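PDB 7JQE: ESAT-6/WXG100 secretion system protein from Streptococcus gallolyticus, which is an extracellular fragment of EsaA, a type VIIb secretion system subunit, and probably takes part in toxin export from the bacterium. Local coordinates for residues K234-L238 against I416-S420; Y361-S367 against Y388-V392. One frame throughout, in Å; residues are numbered along the deposited sequence.

From the N terminus, the chain runs through helix 102-135 and several shorter helices to helix 225-244, whose residues 234-238 form the first half of interaction 1. It then leaves for a distant beta domain, where strands 355-363 and 382-392 belong to two different antiparallel sheets; interaction 2 brings these sheets together between 361-367 and 388-392, closing a short, mostly beta loop. Helix 396-427 follows directly and carries the chain back, so that 416-420 meets 234-238 and closes the long loop in which interaction 2 is nested. The two centres lie 48 Å apart in this elongated molecule, yet both contacts touch the second subunit.

Interaction 1 (K234-L238 against I416-S420); sequences KLALL and IDTAS. With EDO (1,2-ethanediol), chain F; EDO (1,2-ethanediol), chain B.
Two alpha helices pack across each other in the helical middle of the elongated chain, where 234-238 of helix 225-244 meets 416-420 of helix 396-427. Both segments are regular helix, with Leu238 N hydrogen-bonded to Lys234 O and Ser420 N to Ile416 O, each at 3.0 Å. Their axes approach to 9.5 Å and cross at +55°, with the CA atoms of Lys234 and Ser420 closest at 5.6 Å. The meeting faces, Lys234, Leu237 and Leu238 against Ile416, Ala419 and Ser420, follow the i, i+3, i+4 spacing usual in helix-helix packing. The close approach is consistent with the small Ser420 side chain, t and pointing toward the other helix, whose OG lies 3.3 Å from Lys234 CB and 3.6 Å from Leu237 CD2. Leu237 (tp) also points across. Leu235 and Leu238 (both mt) start sideways but bring methyls to the partner: Leu235 CD2 is 4.1 Å from Ile416 CD1, Leu238 CD1 is 4.1 Å from Ile416 CG2, and Leu238 CD2 is 3.9 Å from Ala419 CB. Ile416 is mt, and Met200 adds to the apolar layer around Leu238. At the polar margin Lys234 is fully extended beyond chi1 (mttt), while Asp417, its CB pointing away, swings its carboxylate back with chi1 at -78°. Asp417 of the second subunit packs against this one. A water accepts a weak hydrogen bond from Lys234 NZ and donates to Asp417 O at 2.9 Å; an ethanediol O2 accepts from Lys234 NZ at 3.0 Å. The salt bridge is short, with Lys234 NZ 2.6 Å from Asp417 OD1.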
loop_
_atom_site.group_PDB
_atom_site.type_symbol
_atom_site.label_atom_id
_atom_site.label_comp_id
_atom_site.label_asym_id
_atom_site.label_seq_id
_atom_site.Cartn_x
_atom_site.Cartn_y
_atom_site.Cartn_z
ATOM N N LYS A 234 -1.267 12.116 -4.105
ATOM C CA LYS A 234 -2.008 11.024 -3.488
ATOM C C LYS A 234 -3.492 11.343 -3.408
ATOM O O LYS A 234 -4.335 10.471 -3.650
ATOM C CB LYS A 234 -1.436 10.726 -2.106
ATOM C CG LYS A 234 0.053 10.489 -2.144
ATOM C CD LYS A 234 0.607 10.120 -0.791
ATOM C CE LYS A 234 2.097 9.851 -0.888
ATOM N NZ LYS A 234 2.694 9.529 0.434
ATOM N N LEU A 235 -3.834 12.591 -3.081
ATOM C CA LEU A 235 -5.242 12.978 -3.054
ATOM C C LEU A 235 -5.857 12.890 -4.441
ATOM O O LEU A 235 -7.023 12.504 -4.588
ATOM C CB LEU A 235 -5.397 14.390 -2.493
ATOM C CG LEU A 235 -5.231 14.499 -0.985
ATOM C CD1 LEU A 235 -5.050 15.955 -0.577
ATOM C CD2 LEU A 235 -6.449 13.882 -0.312
ATOM N N ALA A 236 -5.095 13.263 -5.472
ATOM C CA ALA A 236 -5.601 13.143 -6.835
ATOM C C ALA A 236 -5.911 11.691 -7.171
ATOM O O ALA A 236 -6.923 11.398 -7.819
ATOM C CB ALA A 236 -4.594 13.725 -7.827
ATOM N N LEU A 237 -5.061 10.767 -6.711
ATOM C CA LEU A 237 -5.271 9.350 -6.985
ATOM C C LEU A 237 -6.498 8.822 -6.253
ATOM O O LEU A 237 -7.308 8.089 -6.836
ATOM C CB LEU A 237 -4.024 8.554 -6.597
ATOM C CG LEU A 237 -4.115 7.026 -6.662
ATOM C CD1 LEU A 237 -4.491 6.559 -8.060
ATOM C CD2 LEU A 237 -2.807 6.379 -6.209
ATOM N N LEU A 238 -6.655 9.182 -4.974
ATOM C CA LEU A 238 -7.856 8.785 -4.247
ATOM C C LEU A 238 -9.111 9.280 -4.950
ATOM O O LEU A 238 -10.164 8.637 -4.873
ATOM C CB LEU A 238 -7.811 9.312 -2.815
ATOM C CG LEU A 238 -6.625 8.854 -1.965
ATOM C CD1 LEU A 238 -6.641 9.551 -0.610
ATOM C CD2 LEU A 238 -6.664 7.357 -1.792
ATOM N N ILE A 416 -4.639 8.940 4.313
ATOM C CA ILE A 416 -4.333 9.271 2.924
ATOM C C ILE A 416 -3.155 8.446 2.429
ATOM O O ILE A 416 -3.166 7.928 1.306
ATOM C CB ILE A 416 -4.065 10.780 2.779
ATOM C CG1 ILE A 416 -5.353 11.580 2.991
ATOM C CG2 ILE A 416 -3.437 11.096 1.433
ATOM C CD1 ILE A 416 -5.110 13.010 3.431
ATOM N N ASP A 417 -2.116 8.308 3.259
ATOM C CA ASP A 417 -0.932 7.571 2.828
ATOM C C ASP A 417 -1.237 6.088 2.659
ATOM O O ASP A 417 -0.835 5.476 1.663
ATOM C CB ASP A 417 0.211 7.775 3.824
ATOM C CG ASP A 417 0.908 9.118 3.655
ATOM O OD1 ASP A 417 1.143 9.534 2.500
ATOM O OD2 ASP A 417 1.223 9.756 4.682
ATOM N N THR A 418 -1.949 5.498 3.618
ATOM C CA THR A 418 -2.257 4.076 3.552
ATOM C C THR A 418 -3.091 3.750 2.319
ATOM O O THR A 418 -2.709 2.912 1.499
ATOM C CB THR A 418 -2.979 3.640 4.827
ATOM O OG1 THR A 418 -2.092 3.793 5.941
ATOM C CG2 THR A 418 -3.413 2.175 4.720
ATOM N N ALA A 419 -4.236 4.419 2.166
ATOM C CA ALA A 419 -5.127 4.102 1.055
ATOM C C ALA A 419 -4.467 4.377 -0.291
ATOM O O ALA A 419 -4.616 3.593 -1.235
ATOM C CB ALA A 419 -6.425 4.893 1.183
ATOM N N SER A 420 -3.738 5.488 -0.406
ATOM C CA SER A 420 -3.073 5.790 -1.669
ATOM C C SER A 420 -2.043 4.725 -2.017
ATOM O O SER A 420 -1.891 4.360 -3.189
ATOM C CB SER A 420 -2.409 7.161 -1.607
ATOM O OG SER A 420 -1.893 7.526 -2.873
HETATM C C1 EDO F . 6.503 10.382 -0.084
HETATM O O1 EDO F . 5.601 10.298 -1.194
HETATM C C2 EDO F . 6.704 8.999 0.529
HETATM O O2 EDO F . 5.448 8.500 1.007
HETATM C C1 EDO B . -4.367 3.734 10.819
HETATM O O1 EDO B . -3.666 2.488 10.919
HETATM C C2 EDO B . -4.735 4.010 9.365
HETATM O O2 EDO B . -3.542 4.102 8.577
HETATM O O HOH W 1 1.440 6.395 0.106
#

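Interaction 2 (Y361-S367 against Y388-V392); sequences YTFDSLS and YTIYV. With EDO (1,2-ethanediol), chain I; EDO (1,2-ethanediol), chain K.
Strand 361-363, which turns into a loop through Ser367, lies over strand 388-392 with axes 9.1 Å apart and N-to-C directions at 36° (signed crossing -36°). No hydrogen bond joins the segments. Facing CA pairs are Tyr361-Tyr388 (8.9 Å), Phe363-Ile390 (8.6 Å) and Ser367-Val392 (6.5 Å), so the gap narrows toward the loop. Aromatic contact comes first: Tyr361 (chi1 p) and Tyr388 (chi1 m) form an offset stack, centroids 4.3 Å apart and planes at 7°, while Tyr361 OH is hydrogen-bonded to Asn269 ND2. A CH-pi contact follows, with Ile390 CG1 3.6 Å from the centroid of the Phe363 ring (chi1 m), over its face and 12° off the ring normal; Ile390 takes the pt rotamer. Apolar contacts are Phe363 CE1 to Ile390 CG2 at 3.5 Å and Leu366 CD2 to Ile390 CD1 at 3.9 Å. Backbone oxygens press on Val392 (chi1 t): Leu366 O is 3.3 Å from its CG1, and Ser367 O is 3.1 Å from its CB. Within the loop, Ser365 OG and Ser367 OG share a hydrogen bond of 3.0 Å. Such face-to-face packing of strands from two antiparallel sheets, held mainly by side-chain contacts, is characteristic of a beta sandwich.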
loop_
_atom_site.group_PDB
_atom_site.type_symbol
_atom_site.label_atom_id
_atom_site.label_comp_id
_atom_site.label_asym_id
_atom_site.label_seq_id
_atom_site.Cartn_x
_atom_site.Cartn_y
_atom_site.Cartn_z
ATOM N N TYR A 361 2.397 56.882 29.487
ATOM C CA TYR A 361 3.543 56.243 28.865
ATOM C C TYR A 361 3.073 55.412 27.680
ATOM O O TYR A 361 1.968 54.863 27.679
ATOM C CB TYR A 361 4.337 55.376 29.860
ATOM C CG TYR A 361 3.590 54.203 30.459
ATOM C CD1 TYR A 361 3.433 53.012 29.750
ATOM C CD2 TYR A 361 3.078 54.270 31.748
ATOM C CE1 TYR A 361 2.764 51.932 30.305
ATOM C CE2 TYR A 361 2.412 53.197 32.313
ATOM C CZ TYR A 361 2.259 52.030 31.589
ATOM O OH TYR A 361 1.594 50.965 32.155
ATOM N N THR A 362 3.926 55.344 26.661
ATOM C CA THR A 362 3.590 54.696 25.398
ATOM C C THR A 362 4.820 53.940 24.917
ATOM O O THR A 362 5.843 54.554 24.602
ATOM C CB THR A 362 3.137 55.721 24.356
ATOM O OG1 THR A 362 1.976 56.413 24.835
ATOM C CG2 THR A 362 2.808 55.031 23.037
ATOM N N PHE A 363 4.725 52.614 24.866
ATOM C CA PHE A 363 5.803 51.823 24.287
ATOM C C PHE A 363 6.038 52.250 22.843
ATOM O O PHE A 363 5.149 52.787 22.179
ATOM C CB PHE A 363 5.479 50.329 24.362
ATOM C CG PHE A 363 5.423 49.793 25.766
ATOM C CD1 PHE A 363 4.211 49.649 26.420
ATOM C CD2 PHE A 363 6.583 49.447 26.437
ATOM C CE1 PHE A 363 4.159 49.165 27.719
ATOM C CE2 PHE A 363 6.538 48.963 27.736
ATOM C CZ PHE A 363 5.324 48.823 28.376
ATOM N N ASP A 364 7.263 52.025 22.362
ATOM C CA ASP A 364 7.610 52.491 21.022
ATOM C C ASP A 364 6.928 51.664 19.937
ATOM O O ASP A 364 6.680 52.178 18.840
ATOM C CB ASP A 364 9.130 52.485 20.833
ATOM C CG ASP A 364 9.742 51.103 21.000
ATOM O OD1 ASP A 364 8.988 50.123 21.185
ATOM O OD2 ASP A 364 10.986 50.999 20.946
ATOM N N SER A 365 6.613 50.401 20.215
ATOM C CA SER A 365 5.946 49.557 19.232
ATOM C C SER A 365 5.241 48.413 19.948
ATOM O O SER A 365 5.466 48.161 21.136
ATOM C CB SER A 365 6.932 49.011 18.192
ATOM O OG SER A 365 7.650 47.900 18.699
ATOM N N LEU A 366 4.375 47.727 19.200
ATOM C CA LEU A 366 3.707 46.512 19.652
ATOM C C LEU A 366 4.247 45.266 18.956
ATOM O O LEU A 366 3.557 44.244 18.901
ATOM C CB LEU A 366 2.195 46.615 19.435
ATOM C CG LEU A 366 1.368 47.537 20.336
ATOM C CD1 LEU A 366 -0.099 47.493 19.931
ATOM C CD2 LEU A 366 1.528 47.167 21.804
ATOM N N SER A 367 5.464 45.332 18.421
ATOM C CA SER A 367 6.023 44.198 17.701
ATOM C C SER A 367 6.257 43.020 18.644
ATOM O O SER A 367 6.236 43.154 19.872
ATOM C CB SER A 367 7.331 44.593 17.013
ATOM O OG SER A 367 8.283 45.050 17.956
ATOM N N TYR A 388 8.078 49.659 33.209
ATOM C CA TYR A 388 6.878 48.941 32.804
ATOM C C TYR A 388 7.226 48.051 31.624
ATOM O O TYR A 388 8.073 48.398 30.798
ATOM C CB TYR A 388 5.739 49.900 32.435
ATOM C CG TYR A 388 5.486 50.939 33.496
ATOM C CD1 TYR A 388 4.751 50.630 34.632
ATOM C CD2 TYR A 388 6.002 52.222 33.376
ATOM C CE1 TYR A 388 4.528 51.571 35.613
ATOM C CE2 TYR A 388 5.783 53.172 34.352
ATOM C CZ TYR A 388 5.044 52.840 35.468
ATOM O OH TYR A 388 4.822 53.774 36.446
ATOM N N THR A 389 6.572 46.895 31.553
ATOM C CA THR A 389 6.894 45.897 30.543
ATOM C C THR A 389 5.617 45.303 29.973
ATOM O O THR A 389 4.614 45.152 30.675
ATOM C CB THR A 389 7.765 44.774 31.116
ATOM O OG1 THR A 389 8.990 45.325 31.615
ATOM C CG2 THR A 389 8.084 43.751 30.037
ATOM N N ILE A 390 5.666 44.973 28.682
ATOM C CA ILE A 390 4.614 44.204 28.030
ATOM C C ILE A 390 5.258 43.141 27.147
ATOM O O ILE A 390 6.393 43.284 26.683
ATOM C CB ILE A 390 3.651 45.088 27.207
ATOM C CG1 ILE A 390 4.420 45.901 26.164
ATOM C CG2 ILE A 390 2.849 45.994 28.128
ATOM C CD1 ILE A 390 3.541 46.437 25.053
ATOM N N TYR A 391 4.515 42.066 26.917
ATOM C CA TYR A 391 5.008 40.898 26.197
ATOM C C TYR A 391 4.080 40.652 25.015
ATOM O O TYR A 391 2.903 40.328 25.204
ATOM C CB TYR A 391 5.064 39.686 27.124
ATOM C CG TYR A 391 3.812 39.539 27.962
ATOM C CD1 TYR A 391 2.756 38.733 27.541
ATOM C CD2 TYR A 391 3.675 40.226 29.165
ATOM C CE1 TYR A 391 1.602 38.606 28.301
ATOM C CE2 TYR A 391 2.524 40.103 29.934
ATOM C CZ TYR A 391 1.492 39.294 29.496
ATOM O OH TYR A 391 0.348 39.170 30.254
ATOM N N VAL A 392 4.591 40.844 23.803
ATOM C CA VAL A 392 3.844 40.520 22.594
ATOM C C VAL A 392 4.287 39.131 22.153
ATOM O O VAL A 392 5.399 38.959 21.650
ATOM C CB VAL A 392 4.072 41.552 21.485
ATOM C CG1 VAL A 392 3.166 41.248 20.298
ATOM C CG2 VAL A 392 3.826 42.958 22.008
HETATM C C1 EDO I . 3.849 46.228 34.281
HETATM O O1 EDO I . 5.205 46.658 34.453
HETATM C C2 EDO I . 3.214 46.986 33.119
HETATM O O2 EDO I . 1.998 46.337 32.728
HETATM C C1 EDO K . 11.940 47.157 21.807
HETATM O O1 EDO K . 11.620 48.321 22.577
HETATM C C2 EDO K . 12.353 47.565 20.395
HETATM O O2 EDO K . 11.257 48.207 19.731
#